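Local coordinates for protein 1,4-dihydroxy-6-naphtoate synthase (PDB 1ZBM) that probably converts cyclic dehypoxanthine futalosine into 1,4-dihydroxy-6-naphthoate, a carbon-carbon lyase step in the biosynthesis of menaquinone, at residues A57-Y69 against L181-S193. Numbering follows the deposited sequence.
Sequences AEYEVTAISAHAY and LPLGLNAIRRDLS
Arg189 reaches back along 57-60 with a side chain long enough to serve several acceptors. Its NH1 donates to Ala57 O at 3.1 Å, a bent bond (137°) whose acceptor is tilted somewhat from the guanidinium plane, while CG of Glu60 sits over one guanidinium face. The Glu60 chain bends at chi2, which leaves OE2 beside Arg189 NH2 in a long salt bridge (3.5 Å). The carboxylate and guanidinium planes are 48° apart. Leu192 suits the apolar stem of Glu60: Leu192 CD2 lies 3.5 Å from Glu60 CG, the side chains crossing at about a right angle.

Beyond this end, 61-65 and 181-189 run antiparallel, with paired backbone bonds between Thr62 and Ala187 and between Ile64 and Leu185. The small Ala187 leaves room for its neighbour, and Ile64 CG2 lies 3.7 Å from Ala187 CB; on the other face, Val61 CG2 meets Ile188 CG1. Strands 61-65 and 181-189 are neighbours in a mixed five-stranded sheet, in one lobe of a fold of the periplasmic-binding-protein type, and 181-189 is antiparallel to the strands on both sides.

Where 61-65 gives way to helix 66-69, Ala66 N donates to Leu183 O almost straight (168°). Leu185 CD1 packs 3.5 Å from Ala66 CA and also against Tyr69 CB, a branched tip filling the strand-helix corner.

Farther out, Asp191 OD1 takes Arg189 NE at 2.6 Å and holds the guanidinium from the turn 189-192, while Glu60 OE1 accepts from Arg13 N. Thr114, which probably binds substrate, bonds through OG1 to Leu183 O and His67 N, so Leu183 O is shared with Ala66 N.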
loop_
_atom_site.group_PDB
_atom_site.type_symbol
_atom_site.label_atom_id
_atom_site.label_comp_id
_atom_site.label_asym_id
_atom_site.label_seq_id
_atom_site.Cartn_x
_atom_site.Cartn_y
_atom_site.Cartn_z
ATOM N N ALA A 57 13.243 3.886 12.419
ATOM C CA ALA A 57 13.568 5.058 11.595
ATOM C C ALA A 57 14.795 4.735 10.752
ATOM O O ALA A 57 15.740 5.522 10.667
ATOM C CB ALA A 57 13.840 6.272 12.476
ATOM N N GLU A 58 14.752 3.562 10.127
ATOM C CA GLU A 58 15.841 3.063 9.305
ATOM C C GLU A 58 16.141 3.895 8.066
ATOM O O GLU A 58 17.284 4.274 7.831
ATOM C CB GLU A 58 15.538 1.628 8.883
ATOM C CG GLU A 58 16.699 0.935 8.191
ATOM C CD GLU A 58 17.481 0.034 9.128
ATOM O OE1 GLU A 58 17.035 -1.119 9.355
ATOM O OE2 GLU A 58 18.533 0.480 9.654
ATOM N N TYR A 59 15.123 4.176 7.263
ATOM C CA TYR A 59 15.347 4.936 6.040
ATOM C C TYR A 59 14.867 6.382 6.114
ATOM O O TYR A 59 14.031 6.734 6.948
ATOM C CB TYR A 59 14.669 4.228 4.864
ATOM C CG TYR A 59 14.949 2.747 4.811
ATOM C CD1 TYR A 59 16.235 2.262 4.567
ATOM C CD2 TYR A 59 13.931 1.824 5.017
ATOM C CE1 TYR A 59 16.491 0.890 4.529
ATOM C CE2 TYR A 59 14.175 0.460 4.982
ATOM C CZ TYR A 59 15.448 -0.005 4.740
ATOM O OH TYR A 59 15.676 -1.365 4.713
ATOM N N GLU A 60 15.421 7.218 5.242
ATOM C CA GLU A 60 15.029 8.618 5.179
ATOM C C GLU A 60 13.620 8.713 4.614
ATOM O O GLU A 60 12.811 9.507 5.082
ATOM C CB GLU A 60 15.974 9.411 4.277
ATOM C CG GLU A 60 17.273 9.828 4.923
ATOM C CD GLU A 60 18.343 8.754 4.899
ATOM O OE1 GLU A 60 18.140 7.694 4.260
ATOM O OE2 GLU A 60 19.402 8.989 5.519
ATOM N N VAL A 61 13.339 7.909 3.593
ATOM C CA VAL A 61 12.019 7.892 2.958
ATOM C C VAL A 61 11.595 6.439 2.742
ATOM O O VAL A 61 12.316 5.665 2.115
ATOM C CB VAL A 61 12.032 8.586 1.571
ATOM C CG1 VAL A 61 10.630 8.548 0.969
ATOM C CG2 VAL A 61 12.514 10.026 1.690
ATOM N N THR A 62 10.428 6.069 3.247
ATOM C CA THR A 62 9.960 4.703 3.081
ATOM C C THR A 62 8.463 4.597 2.850
ATOM O O THR A 62 7.696 5.381 3.402
ATOM C CB THR A 62 10.304 3.840 4.321
ATOM O OG1 THR A 62 9.758 2.524 4.158
ATOM C CG2 THR A 62 9.718 4.453 5.577
ATOM N N ALA A 63 8.040 3.643 2.023
ATOM C CA ALA A 63 6.609 3.445 1.808
ATOM C C ALA A 63 6.166 2.849 3.139
ATOM O O ALA A 63 6.995 2.339 3.894
ATOM C CB ALA A 63 6.363 2.450 0.676
ATOM N N ILE A 64 4.876 2.908 3.435
ATOM C CA ILE A 64 4.380 2.367 4.695
ATOM C C ILE A 64 2.862 2.433 4.761
ATOM O O ILE A 64 2.259 3.430 4.370
ATOM C CB ILE A 64 4.951 3.143 5.898
ATOM C CG1 ILE A 64 4.539 2.463 7.202
ATOM C CG2 ILE A 64 4.413 4.565 5.903
ATOM C CD1 ILE A 64 5.097 3.129 8.431
ATOM N N SER A 65 2.254 1.369 5.276
ATOM C CA SER A 65 0.803 1.278 5.414
ATOM C C SER A 65 0.255 2.413 6.272
ATOM O O SER A 65 0.904 2.832 7.228
ATOM C CB SER A 65 0.432 -0.062 6.054
ATOM O OG SER A 65 0.818 -1.147 5.234
ATOM N N ALA A 66 -0.932 2.916 5.945
ATOM C CA ALA A 66 -1.499 3.993 6.755
ATOM C C ALA A 66 -1.599 3.505 8.205
ATOM O O ALA A 66 -1.278 4.240 9.137
ATOM C CB ALA A 66 -2.882 4.400 6.234
ATOM N N HIS A 67 -2.041 2.265 8.387
ATOM C CA HIS A 67 -2.157 1.669 9.713
ATOM C C HIS A 67 -0.857 1.877 10.505
ATOM O O HIS A 67 -0.842 2.539 11.543
ATOM C CB HIS A 67 -2.441 0.174 9.569
ATOM C CG HIS A 67 -2.520 -0.565 10.871
ATOM N ND1 HIS A 67 -2.582 -1.941 10.936
ATOM C CD2 HIS A 67 -2.558 -0.128 12.153
ATOM C CE1 HIS A 67 -2.653 -2.319 12.201
ATOM N NE2 HIS A 67 -2.640 -1.238 12.960
ATOM N N ALA A 68 0.228 1.306 9.993
ATOM C CA ALA A 68 1.535 1.399 10.621
ATOM C C ALA A 68 1.924 2.837 10.955
ATOM O O ALA A 68 2.457 3.109 12.033
ATOM C CB ALA A 68 2.583 0.769 9.721
ATOM N N TYR A 69 1.647 3.756 10.037
ATOM C CA TYR A 69 1.979 5.162 10.231
ATOM C C TYR A 69 1.497 5.712 11.565
ATOM O O TYR A 69 2.175 6.532 12.188
ATOM C CB TYR A 69 1.393 6.021 9.103
ATOM C CG TYR A 69 1.715 7.488 9.277
ATOM C CD1 TYR A 69 3.024 7.944 9.150
ATOM C CD2 TYR A 69 0.735 8.404 9.672
ATOM C CE1 TYR A 69 3.357 9.264 9.420
ATOM C CE2 TYR A 69 1.064 9.738 9.947
ATOM C CZ TYR A 69 2.387 10.148 9.818
ATOM O OH TYR A 69 2.761 11.433 10.120
ATOM N N LEU A 181 -10.299 5.677 0.326
ATOM C CA LEU A 181 -9.706 4.774 1.314
ATOM C C LEU A 181 -8.164 4.780 1.315
ATOM O O LEU A 181 -7.541 4.219 0.408
ATOM C CB LEU A 181 -10.193 3.344 1.041
ATOM C CG LEU A 181 -10.259 2.304 2.168
ATOM C CD1 LEU A 181 -10.327 0.901 1.556
ATOM C CD2 LEU A 181 -9.066 2.425 3.074
ATOM N N PRO A 182 -7.534 5.394 2.340
ATOM C CA PRO A 182 -6.070 5.473 2.471
ATOM C C PRO A 182 -5.479 4.095 2.741
ATOM O O PRO A 182 -5.810 3.479 3.752
ATOM C CB PRO A 182 -5.863 6.393 3.677
ATOM C CG PRO A 182 -7.168 7.112 3.824
ATOM C CD PRO A 182 -8.186 6.078 3.467
ATOM N N LEU A 183 -4.596 3.612 1.870
ATOM C CA LEU A 183 -4.007 2.285 2.078
ATOM C C LEU A 183 -2.506 2.316 2.351
ATOM O O LEU A 183 -2.061 1.925 3.429
ATOM C CB LEU A 183 -4.288 1.393 0.871
ATOM C CG LEU A 183 -5.764 1.118 0.614
ATOM C CD1 LEU A 183 -5.921 0.525 -0.763
ATOM C CD2 LEU A 183 -6.314 0.177 1.692
ATOM N N GLY A 184 -1.737 2.757 1.362
ATOM C CA GLY A 184 -0.301 2.841 1.517
ATOM C C GLY A 184 0.097 4.299 1.484
ATOM O O GLY A 184 -0.545 5.100 0.807
ATOM N N LEU A 185 1.147 4.662 2.205
ATOM C CA LEU A 185 1.581 6.056 2.231
ATOM C C LEU A 185 3.084 6.202 2.026
ATOM O O LEU A 185 3.859 5.275 2.264
ATOM C CB LEU A 185 1.221 6.681 3.579
ATOM C CG LEU A 185 -0.213 6.634 4.101
ATOM C CD1 LEU A 185 -0.208 7.033 5.570
ATOM C CD2 LEU A 185 -1.112 7.557 3.294
ATOM N N ASN A 186 3.500 7.378 1.586
ATOM C CA ASN A 186 4.918 7.612 1.452
ATOM C C ASN A 186 5.268 8.428 2.689
ATOM O O ASN A 186 4.652 9.454 2.952
ATOM C CB ASN A 186 5.253 8.384 0.179
ATOM C CG ASN A 186 6.293 7.672 -0.658
ATOM O OD1 ASN A 186 6.989 8.284 -1.474
ATOM N ND2 ASN A 186 6.403 6.364 -0.463
ATOM N N ALA A 187 6.248 7.950 3.448
ATOM C CA ALA A 187 6.657 8.594 4.683
ATOM C C ALA A 187 8.102 9.101 4.652
ATOM O O ALA A 187 9.012 8.393 4.206
ATOM C CB ALA A 187 6.474 7.617 5.836
ATOM N N ILE A 188 8.307 10.325 5.139
ATOM C CA ILE A 188 9.642 10.918 5.178
ATOM C C ILE A 188 10.033 11.285 6.615
ATOM O O ILE A 188 9.282 11.958 7.317
ATOM C CB ILE A 188 9.739 12.169 4.233
ATOM C CG1 ILE A 188 11.153 12.760 4.263
ATOM C CG2 ILE A 188 8.731 13.213 4.627
ATOM C CD1 ILE A 188 11.388 13.784 3.176
ATOM N N ARG A 189 11.214 10.823 7.034
ATOM C CA ARG A 189 11.724 11.050 8.382
ATOM C C ARG A 189 11.660 12.541 8.713
ATOM O O ARG A 189 11.899 13.382 7.849
ATOM C CB ARG A 189 13.161 10.496 8.493
ATOM C CG ARG A 189 13.524 9.898 9.871
ATOM C CD ARG A 189 14.741 8.948 9.828
ATOM N NE ARG A 189 15.979 9.628 9.452
ATOM C CZ ARG A 189 17.079 9.015 9.013
ATOM N NH1 ARG A 189 17.111 7.690 8.889
ATOM N NH2 ARG A 189 18.145 9.736 8.680
ATOM N N ARG A 190 11.327 12.877 9.954
ATOM C CA ARG A 190 11.198 14.279 10.329
ATOM C C ARG A 190 12.508 15.028 10.562
ATOM O O ARG A 190 12.512 16.259 10.626
ATOM C CB ARG A 190 10.311 14.398 11.573
ATOM C CG ARG A 190 8.849 13.985 11.363
ATOM C CD ARG A 190 8.103 13.955 12.696
ATOM N NE ARG A 190 6.718 13.505 12.581
ATOM C CZ ARG A 190 5.726 14.243 12.096
ATOM N NH1 ARG A 190 5.953 15.478 11.673
ATOM N NH2 ARG A 190 4.499 13.741 12.049
ATOM N N ASP A 191 13.618 14.301 10.682
ATOM C CA ASP A 191 14.916 14.939 10.923
ATOM C C ASP A 191 15.632 15.436 9.663
ATOM O O ASP A 191 16.738 15.983 9.748
ATOM C CB ASP A 191 15.849 13.978 11.662
ATOM C CG ASP A 191 16.351 12.871 10.770
ATOM O OD1 ASP A 191 15.542 12.013 10.370
ATOM O OD2 ASP A 191 17.557 12.867 10.449
ATOM N N LEU A 192 15.023 15.244 8.499
ATOM C CA LEU A 192 15.630 15.693 7.246
ATOM C C LEU A 192 15.359 17.175 7.051
ATOM O O LEU A 192 14.308 17.675 7.449
ATOM C CB LEU A 192 15.047 14.921 6.068
ATOM C CG LEU A 192 15.154 13.398 6.148
ATOM C CD1 LEU A 192 14.565 12.800 4.883
ATOM C CD2 LEU A 192 16.620 12.984 6.312
ATOM N N SER A 193 16.299 17.867 6.422
ATOM C CA SER A 193 16.158 19.298 6.192
ATOM C C SER A 193 14.983 19.652 5.284
ATOM O O SER A 193 14.478 18.814 4.534
ATOM C CB SER A 193 17.445 19.867 5.591
ATOM O OG SER A 193 17.616 19.424 4.253
#